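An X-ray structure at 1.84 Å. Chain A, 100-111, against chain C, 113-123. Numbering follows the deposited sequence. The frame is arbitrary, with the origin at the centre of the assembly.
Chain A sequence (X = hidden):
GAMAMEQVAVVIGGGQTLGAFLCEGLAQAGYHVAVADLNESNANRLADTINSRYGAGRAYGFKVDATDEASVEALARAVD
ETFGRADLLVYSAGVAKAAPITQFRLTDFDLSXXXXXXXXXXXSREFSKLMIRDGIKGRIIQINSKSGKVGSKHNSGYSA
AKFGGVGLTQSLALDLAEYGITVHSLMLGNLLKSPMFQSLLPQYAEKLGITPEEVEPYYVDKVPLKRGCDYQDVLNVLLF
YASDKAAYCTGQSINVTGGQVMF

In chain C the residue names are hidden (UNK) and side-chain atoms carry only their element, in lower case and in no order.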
# COMPACT_ATOMS: atom_id res chain seq x y z
N PRO A 100 -24.55 -9.94 -1.91
CA PRO A 100 -23.63 -10.57 -0.91
C PRO A 100 -23.11 -11.87 -1.45
O PRO A 100 -23.76 -12.47 -2.30
CB PRO A 100 -24.50 -10.77 0.34
CG PRO A 100 -25.90 -10.65 -0.14
CD PRO A 100 -25.91 -9.75 -1.36
N ILE A 101 -21.90 -12.25 -1.02
CA ILE A 101 -21.24 -13.47 -1.52
C ILE A 101 -22.19 -14.70 -1.50
O ILE A 101 -22.19 -15.52 -2.44
CB ILE A 101 -19.91 -13.75 -0.76
CG1 ILE A 101 -19.19 -14.98 -1.32
CG2 ILE A 101 -20.14 -13.99 0.73
CD1 ILE A 101 -18.77 -14.91 -2.77
N THR A 102 -23.03 -14.80 -0.46
CA THR A 102 -23.92 -15.97 -0.29
C THR A 102 -25.05 -16.06 -1.38
O THR A 102 -25.71 -17.09 -1.46
CB THR A 102 -24.52 -16.03 1.15
OG1 THR A 102 -25.05 -14.75 1.51
CG2 THR A 102 -23.43 -16.44 2.19
N GLN A 103 -25.26 -15.01 -2.18
CA GLN A 103 -26.19 -15.00 -3.33
C GLN A 103 -25.53 -14.57 -4.66
O GLN A 103 -26.25 -14.31 -5.65
CB GLN A 103 -27.36 -14.03 -3.08
CG GLN A 103 -28.11 -14.19 -1.77
CD GLN A 103 -28.86 -12.91 -1.32
OE1 GLN A 103 -29.09 -11.96 -2.09
NE2 GLN A 103 -29.25 -12.90 -0.05
N PHE A 104 -24.19 -14.51 -4.72
CA PHE A 104 -23.50 -13.86 -5.85
C PHE A 104 -23.34 -14.93 -6.87
O PHE A 104 -22.91 -16.00 -6.53
CB PHE A 104 -22.13 -13.25 -5.44
CG PHE A 104 -21.59 -12.25 -6.44
CD1 PHE A 104 -21.20 -12.66 -7.72
CD2 PHE A 104 -21.47 -10.90 -6.12
CE1 PHE A 104 -20.73 -11.76 -8.64
CE2 PHE A 104 -21.01 -10.01 -7.05
CZ PHE A 104 -20.64 -10.43 -8.31
N ARG A 105 -23.66 -14.64 -8.12
CA ARG A 105 -23.77 -15.70 -9.15
C ARG A 105 -22.49 -15.87 -9.89
O ARG A 105 -21.87 -14.90 -10.23
CB ARG A 105 -24.81 -15.30 -10.17
CG ARG A 105 -26.22 -15.26 -9.62
CD ARG A 105 -27.01 -14.27 -10.43
NE ARG A 105 -28.19 -14.92 -10.95
CZ ARG A 105 -28.90 -14.44 -11.97
NH1 ARG A 105 -28.58 -13.26 -12.56
NH2 ARG A 105 -29.95 -15.13 -12.38
N LEU A 106 -22.15 -17.11 -10.24
CA LEU A 106 -20.98 -17.40 -11.02
C LEU A 106 -20.98 -16.76 -12.40
O LEU A 106 -19.94 -16.35 -12.87
CB LEU A 106 -20.78 -18.93 -11.14
CG LEU A 106 -19.56 -19.35 -11.95
CD1 LEU A 106 -18.25 -18.67 -11.47
CD2 LEU A 106 -19.37 -20.87 -11.95
N THR A 107 -22.13 -16.73 -13.06
CA THR A 107 -22.21 -16.08 -14.37
C THR A 107 -21.74 -14.65 -14.32
O THR A 107 -20.95 -14.24 -15.18
CB THR A 107 -23.64 -16.09 -14.98
OG1 THR A 107 -24.62 -15.76 -13.98
CG2 THR A 107 -23.90 -17.45 -15.63
N ASP A 108 -22.16 -13.93 -13.28
CA ASP A 108 -21.78 -12.51 -13.10
C ASP A 108 -20.32 -12.36 -12.73
O ASP A 108 -19.64 -11.45 -13.21
CB ASP A 108 -22.57 -11.83 -12.00
CG ASP A 108 -24.02 -11.57 -12.37
OD1 ASP A 108 -24.35 -11.46 -13.56
OD2 ASP A 108 -24.81 -11.46 -11.44
N PHE A 109 -19.82 -13.26 -11.87
CA PHE A 109 -18.44 -13.20 -11.44
C PHE A 109 -17.59 -13.42 -12.67
O PHE A 109 -16.66 -12.69 -12.97
CB PHE A 109 -18.15 -14.30 -10.42
CG PHE A 109 -16.78 -14.19 -9.83
CD1 PHE A 109 -16.57 -13.30 -8.80
CD2 PHE A 109 -15.74 -14.94 -10.31
CE1 PHE A 109 -15.33 -13.22 -8.21
CE2 PHE A 109 -14.49 -14.80 -9.79
CZ PHE A 109 -14.29 -13.92 -8.75
N ASP A 110 -17.96 -14.44 -13.42
CA ASP A 110 -17.30 -14.71 -14.69
C ASP A 110 -17.33 -13.57 -15.69
O ASP A 110 -16.29 -13.29 -16.31
CB ASP A 110 -17.88 -15.96 -15.36
CG ASP A 110 -17.06 -17.22 -15.07
OD1 ASP A 110 -15.81 -17.22 -15.27
OD2 ASP A 110 -17.68 -18.21 -14.64
N LEU A 111 -18.50 -12.97 -15.89
CA LEU A 111 -18.65 -11.84 -16.81
C LEU A 111 -17.77 -10.67 -16.35
O LEU A 111 -16.97 -10.15 -17.08
CB LEU A 111 -20.12 -11.43 -16.87
CG LEU A 111 -20.56 -10.46 -17.99
CD1 LEU A 111 -20.23 -10.96 -19.40
CD2 LEU A 111 -22.06 -10.23 -17.83
N UNK C 113 -7.11 -17.38 -14.23
CA UNK C 113 -8.27 -16.76 -13.67
C UNK C 113 -9.24 -17.79 -13.10
O UNK C 113 -9.81 -17.57 -12.04
c UNK C 113 -9.00 -15.93 -14.76
c UNK C 113 -7.25 -14.05 -14.74
c UNK C 113 -8.68 -14.46 -14.96
c UNK C 113 -9.19 -13.92 -16.28
N UNK C 114 -9.48 -18.89 -13.83
CA UNK C 114 -10.38 -19.89 -13.32
C UNK C 114 -9.90 -20.57 -11.99
O UNK C 114 -10.66 -20.70 -11.02
c UNK C 114 -12.73 -19.87 -15.39
c UNK C 114 -10.63 -20.98 -14.40
c UNK C 114 -11.38 -20.49 -15.65
o UNK C 114 -13.03 -18.76 -15.87
n UNK C 114 -13.57 -20.56 -14.64
N UNK C 115 -8.66 -21.00 -12.03
CA UNK C 115 -7.99 -21.73 -10.95
C UNK C 115 -7.71 -20.82 -9.71
O UNK C 115 -7.91 -21.26 -8.57
c UNK C 115 -5.79 -22.79 -10.30
c UNK C 115 -6.71 -22.40 -11.47
c UNK C 115 -7.09 -23.68 -12.23
N UNK C 116 -7.32 -19.58 -9.91
CA UNK C 116 -6.95 -18.68 -8.77
C UNK C 116 -8.04 -17.80 -8.26
O UNK C 116 -7.98 -17.32 -7.12
n UNK C 116 -3.86 -18.65 -10.49
c UNK C 116 -4.51 -18.68 -9.32
o UNK C 116 -4.12 -19.33 -8.39
c UNK C 116 -5.73 -17.84 -9.15
N UNK C 117 -9.01 -17.49 -9.11
CA UNK C 117 -10.06 -16.61 -8.74
C UNK C 117 -11.42 -17.27 -8.69
O UNK C 117 -12.12 -17.20 -7.70
c UNK C 117 -9.56 -13.12 -10.47
c UNK C 117 -10.19 -14.02 -9.41
c UNK C 117 -10.03 -15.45 -9.76
c UNK C 117 -9.64 -13.75 -7.98
N UNK C 118 -11.84 -17.90 -9.79
CA UNK C 118 -13.19 -18.46 -9.80
C UNK C 118 -13.32 -19.62 -8.75
O UNK C 118 -14.32 -19.73 -8.06
c UNK C 118 -13.90 -17.76 -12.16
c UNK C 118 -13.62 -18.93 -11.21
c UNK C 118 -14.90 -19.75 -11.16
N UNK C 119 -12.32 -20.50 -8.67
CA UNK C 119 -12.31 -21.57 -7.66
C UNK C 119 -12.28 -21.05 -6.23
O UNK C 119 -12.97 -21.53 -5.33
N UNK C 120 -11.52 -19.97 -6.04
CA UNK C 120 -11.49 -19.35 -4.74
C UNK C 120 -12.87 -18.81 -4.37
O UNK C 120 -13.34 -18.97 -3.24
c UNK C 120 -10.49 -18.16 -2.17
c UNK C 120 -10.37 -18.31 -4.74
c UNK C 120 -9.43 -15.61 -2.11
c UNK C 120 -10.28 -17.52 -0.97
o UNK C 120 -9.68 -15.52 0.27
c UNK C 120 -9.67 -16.29 -3.33
c UNK C 120 -10.21 -17.55 -3.38
c UNK C 120 -9.80 -16.21 -0.95
N UNK C 121 -13.52 -18.17 -5.33
CA UNK C 121 -14.90 -17.65 -5.17
C UNK C 121 -15.94 -18.72 -4.83
O UNK C 121 -16.70 -18.60 -3.87
c UNK C 121 -19.40 -15.92 -6.91
c UNK C 121 -15.26 -16.84 -6.43
c UNK C 121 -16.72 -16.52 -6.58
c UNK C 121 -18.85 -17.03 -7.54
c UNK C 121 -17.27 -15.37 -6.02
c UNK C 121 -17.52 -17.31 -7.41
c UNK C 121 -18.61 -15.05 -6.18
N UNK C 122 -15.84 -19.82 -5.55
CA UNK C 122 -16.87 -20.85 -5.46
C UNK C 122 -16.69 -21.57 -4.13
O UNK C 122 -17.63 -21.81 -3.40
c UNK C 122 -16.80 -21.75 -6.69
c UNK C 122 -18.88 -20.88 -7.91
c UNK C 122 -17.19 -22.26 -9.12
c UNK C 122 -17.40 -21.26 -8.00
N UNK C 123 -15.45 -21.88 -3.79
CA UNK C 123 -15.17 -22.58 -2.53
C UNK C 123 -15.52 -21.69 -1.38
O UNK C 123 -16.16 -22.16 -0.46
c UNK C 123 -13.73 -23.03 -2.46
s UNK C 123 -13.52 -24.43 -3.58

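Position 113 of chain C carries four side-chain carbons forked at the second, and none comes near this stretch of chain A; the fork beyond a CH2 makes it Leu C113, a buried apolar residue. Position 114 has three carbons in a row, the third bearing one oxygen and one nitrogen, and this polar end approaches Asp A110: the primary amide of Gln C114. OE1 of Gln C114 is modelled 3.2 Å from Asp A110 OD1; the amide is probably turned over, so the pairing remains open, but a long polar side chain suits this partly exposed end of the contact.

At 115 one carbon carries two others, making no contact with this stretch of chain A: Val C115. Position 116 has two carbons, the second bearing oxygen and nitrogen, hence Asn C116; though buried, both ends of its amide are hydrogen-bonded to residues outside the two stretches. Four carbons forked at the second lie by Phe A109 at 117, which is Leu C117; its branched apolar end offers carbon to the ring in a buried setting, Leu C117 CG lying 4.2 Å from Phe A109 CZ.

Position 118 shows one carbon carrying two, packed against both Leu A106 and Phe A109. This is Val C118: CG1 is 3.5 Å from Leu A106 CD1, and CG2 sits at the edge of the Phe A109 ring, 3.8 Å from CE2 of that residue. The compact side chain fits where the backbones are close, Val C118 CA lying 7.4 Å from Asp A110 CA. Position 119 has no side-chain atoms and is Gly C119, on a part of the helix turned from chain A.

At 120 a carbon leads to a six-carbon ring bearing an oxygen: Tyr C120, whose hydroxyl is hydrogen-bonded elsewhere in the structure. The same ring without oxygen occupies 121, against Ile A101, Phe A104, Leu A106 and Phe A109. An unadorned phenyl means Phe C121, well matched to largely apolar surroundings: its CE1 is 3.4 Å from Ile A101 CD1, its CZ 3.8 Å from Phe A104 CD1.

At 122 four carbons forked at the second reach Leu A106: Leu C122, whose branched end suits this buried apolar contact, CD1 meeting Leu A106 CD2 at 3.8 Å. Position 123, one carbon and a sulfur clear of this stretch, is Cys C123, small enough to suit a buried site.

The contact works mainly by apolar packing around Phe C121. Its ring and that of Phe A109 form an offset stack, centroids 4.2 Å apart and planes at 14°. Each CB lies over the other ring's face, giving reciprocal CH-pi contacts. Leu A106 extends the apolar surface to Val C118 and Leu C122, while the helices run roughly antiparallel, at 149°.

Chain C (113-123) LQVNLVGYFLC
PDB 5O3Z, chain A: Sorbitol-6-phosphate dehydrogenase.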